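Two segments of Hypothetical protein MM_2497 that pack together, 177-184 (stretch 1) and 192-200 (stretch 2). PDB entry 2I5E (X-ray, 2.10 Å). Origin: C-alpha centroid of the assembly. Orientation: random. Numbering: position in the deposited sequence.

Stretch 1 (177-184) DLVELLIH
Stretch 2 192-200: YIESKFRLE

Residues 177-184 are helical and continue a helix begun earlier in the chain. L182 N hydrogen-bonds to L178 O at 2.9 Å, and I183 N hydrogen-bonds to V179 O at 2.9 Å. Stretch 2 enters as the tail of a helix, turns near S195 and K196, and leaves as strand 197-200. Hydrogen bonds from K196 N to I193 O (2.8 Å) and from F197 N to I193 O (2.9 Å) close the turn. F197 has phi/psi -137/164 and L199 has -83/138. The strand crosses the first helix at 90°, with the axes 9.3 Å apart at closest approach. In register, L178 CA lies 7.4 Å from I193 CA. V179 CA lies 7.1 Å from L199 CA. L182 CA lies 6.7 Å from E194 CA.

No hydrogen bond or salt bridge links the stretches; the contact is apolar packing that buries 438 Å² in total. L182 is its centre. The rotamer of L182 is m then t. Both methyls lie against I193, and CD1 also reaches F197 and L199. L182 CD2 lies 3.6 Å from I193 CG2 and 3.5 Å from E194 N. L182 CD1 lies 3.9 Å from L199 CD2, 4.4 Å from F197 CB and 4.1 Å from F197 O.

I193, with both chi angles m, points toward the helix. I193 CD1 meets L178 CD2 at 3.9 Å, and I193 CG1 meets L181 CD2 at 4.2 Å. L178 is m, t; L181 is t, p.

L199, m then t, packs against V179, L182 and I183. L199 CD2 is 3.9 Å from V179 CG1, with V179 in t. L199 CD1 is 3.5 Å from I183 CD1. The I183 CA-to-CB bond points away, but chi1 of -58° and chi2 of -94° bring the side-chain end back. Branched aliphatic side chains suit the buried positions L178, V179, L181, L182, I183 and I193 because they fill space without needing polar partners.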

# COMPACT_ATOMS: atom_id res chain seq x y z
N ASP A 177 -8.25 -8.14 0.84
CA ASP A 177 -8.01 -7.00 1.75
C ASP A 177 -8.14 -7.41 3.23
O ASP A 177 -7.60 -6.78 4.12
CB ASP A 177 -9.00 -5.88 1.47
CG ASP A 177 -8.83 -5.30 0.04
OD1 ASP A 177 -7.74 -5.50 -0.57
OD2 ASP A 177 -9.74 -4.58 -0.44
N LEU A 178 -8.88 -8.46 3.49
CA LEU A 178 -9.06 -8.96 4.88
C LEU A 178 -7.78 -9.65 5.41
O LEU A 178 -7.53 -9.72 6.62
CB LEU A 178 -10.22 -9.97 4.87
CG LEU A 178 -11.63 -9.53 4.47
CD1 LEU A 178 -12.71 -10.71 4.57
CD2 LEU A 178 -12.00 -8.36 5.29
N VAL A 179 -7.02 -10.24 4.47
CA VAL A 179 -5.64 -10.65 4.72
C VAL A 179 -4.83 -9.50 5.31
O VAL A 179 -4.17 -9.72 6.34
CB VAL A 179 -4.97 -11.20 3.45
CG1 VAL A 179 -3.59 -11.83 3.79
CG2 VAL A 179 -5.87 -12.33 2.91
N GLU A 180 -4.90 -8.28 4.74
CA GLU A 180 -4.07 -7.19 5.20
C GLU A 180 -4.56 -6.78 6.57
O GLU A 180 -3.81 -6.36 7.38
CB GLU A 180 -4.17 -5.93 4.28
CG GLU A 180 -3.83 -6.14 2.81
CD GLU A 180 -2.37 -6.57 2.64
OE1 GLU A 180 -1.51 -6.33 3.52
OE2 GLU A 180 -2.05 -7.23 1.67
N LEU A 181 -5.86 -6.77 6.76
CA LEU A 181 -6.43 -6.43 8.06
C LEU A 181 -5.95 -7.43 9.19
O LEU A 181 -5.59 -7.01 10.31
CB LEU A 181 -7.96 -6.47 7.95
CG LEU A 181 -8.70 -5.96 9.20
CD1 LEU A 181 -8.08 -4.61 9.78
CD2 LEU A 181 -10.17 -5.81 8.84
N LEU A 182 -6.03 -8.72 8.89
CA LEU A 182 -5.51 -9.73 9.80
C LEU A 182 -3.99 -9.54 10.07
O LEU A 182 -3.52 -9.53 11.23
CB LEU A 182 -5.90 -11.13 9.35
CG LEU A 182 -7.36 -11.52 9.59
CD1 LEU A 182 -7.61 -13.03 9.13
CD2 LEU A 182 -8.06 -11.15 10.91
N ILE A 183 -3.20 -9.32 9.02
CA ILE A 183 -1.78 -9.12 9.27
C ILE A 183 -1.46 -7.83 10.07
O ILE A 183 -0.68 -7.90 10.98
CB ILE A 183 -0.95 -9.10 7.99
CG1 ILE A 183 -1.15 -10.42 7.23
CG2 ILE A 183 0.51 -8.58 8.30
CD1 ILE A 183 -0.23 -11.51 7.44
N HIS A 184 -2.05 -6.67 9.70
CA HIS A 184 -1.58 -5.38 10.17
C HIS A 184 -2.49 -4.69 11.15
O HIS A 184 -2.10 -3.67 11.73
CB HIS A 184 -1.35 -4.39 8.97
CG HIS A 184 -0.25 -4.83 8.04
ND1 HIS A 184 -0.50 -5.41 6.80
CD2 HIS A 184 1.08 -4.89 8.21
CE1 HIS A 184 0.65 -5.78 6.24
NE2 HIS A 184 1.62 -5.41 7.05
N TYR A 192 -13.29 -9.08 14.58
CA TYR A 192 -14.52 -9.62 14.00
C TYR A 192 -14.16 -10.64 12.93
O TYR A 192 -14.65 -11.76 12.92
CB TYR A 192 -15.40 -8.44 13.42
CG TYR A 192 -16.74 -8.86 12.76
CD1 TYR A 192 -17.89 -9.08 13.53
CD2 TYR A 192 -16.83 -9.06 11.38
CE1 TYR A 192 -19.13 -9.51 12.99
CE2 TYR A 192 -18.06 -9.48 10.79
CZ TYR A 192 -19.21 -9.69 11.61
OH TYR A 192 -20.44 -10.05 11.05
N ILE A 193 -13.29 -10.24 12.02
CA ILE A 193 -12.75 -11.10 10.97
C ILE A 193 -11.97 -12.24 11.59
O ILE A 193 -12.13 -13.35 11.20
CB ILE A 193 -11.81 -10.27 9.99
CG1 ILE A 193 -12.63 -9.20 9.31
CG2 ILE A 193 -11.13 -11.22 8.94
CD1 ILE A 193 -13.74 -9.77 8.43
N GLU A 194 -11.08 -11.93 12.55
CA GLU A 194 -10.25 -13.01 13.18
C GLU A 194 -11.10 -14.12 13.82
O GLU A 194 -10.69 -15.24 13.85
CB GLU A 194 -9.30 -12.42 14.22
CG GLU A 194 -8.05 -13.28 14.25
CD GLU A 194 -7.21 -13.06 15.42
OE1 GLU A 194 -7.30 -11.92 15.96
OE2 GLU A 194 -6.47 -14.01 15.81
N SER A 195 -12.33 -13.77 14.23
CA SER A 195 -13.31 -14.70 14.79
C SER A 195 -13.94 -15.59 13.75
O SER A 195 -14.60 -16.55 14.10
CB SER A 195 -14.38 -13.89 15.61
OG SER A 195 -15.37 -13.29 14.78
N LYS A 196 -13.74 -15.30 12.47
CA LYS A 196 -14.35 -16.06 11.43
C LYS A 196 -13.34 -16.69 10.52
O LYS A 196 -13.69 -17.62 9.87
CB LYS A 196 -15.35 -15.19 10.59
CG LYS A 196 -16.52 -14.54 11.47
CD LYS A 196 -17.35 -13.47 10.64
CE LYS A 196 -18.59 -13.06 11.41
NZ LYS A 196 -19.72 -14.01 11.07
N PHE A 197 -12.11 -16.15 10.42
CA PHE A 197 -11.08 -16.71 9.52
C PHE A 197 -9.71 -16.77 10.17
O PHE A 197 -9.42 -16.08 11.15
CB PHE A 197 -10.94 -15.84 8.26
CG PHE A 197 -12.22 -15.59 7.54
CD1 PHE A 197 -12.58 -16.42 6.47
CD2 PHE A 197 -13.02 -14.49 7.89
CE1 PHE A 197 -13.76 -16.21 5.76
CE2 PHE A 197 -14.21 -14.24 7.19
CZ PHE A 197 -14.62 -15.12 6.15
N ARG A 198 -8.83 -17.53 9.56
CA ARG A 198 -7.44 -17.59 9.85
C ARG A 198 -6.66 -17.38 8.58
O ARG A 198 -7.18 -17.59 7.48
CB ARG A 198 -7.10 -19.01 10.41
CG ARG A 198 -8.08 -20.02 9.95
CD ARG A 198 -7.92 -21.38 10.60
NE ARG A 198 -6.85 -21.90 9.89
CZ ARG A 198 -6.83 -22.96 9.09
NH1 ARG A 198 -7.86 -23.77 8.93
NH2 ARG A 198 -5.67 -23.20 8.50
N LEU A 199 -5.38 -17.02 8.71
CA LEU A 199 -4.42 -17.07 7.59
C LEU A 199 -3.79 -18.47 7.36
O LEU A 199 -3.42 -19.15 8.27
CB LEU A 199 -3.31 -16.03 7.83
CG LEU A 199 -3.92 -14.63 8.04
CD1 LEU A 199 -2.92 -13.54 8.45
CD2 LEU A 199 -4.73 -14.14 6.75
N GLU A 200 -3.65 -18.88 6.14
CA GLU A 200 -3.03 -20.17 5.89
C GLU A 200 -2.01 -20.01 4.78
O GLU A 200 -2.28 -19.31 3.82
CB GLU A 200 -4.12 -21.13 5.41
CG GLU A 200 -3.67 -22.34 4.67
CD GLU A 200 -4.68 -23.45 4.81
OE1 GLU A 200 -5.48 -23.59 3.87
OE2 GLU A 200 -4.70 -24.11 5.88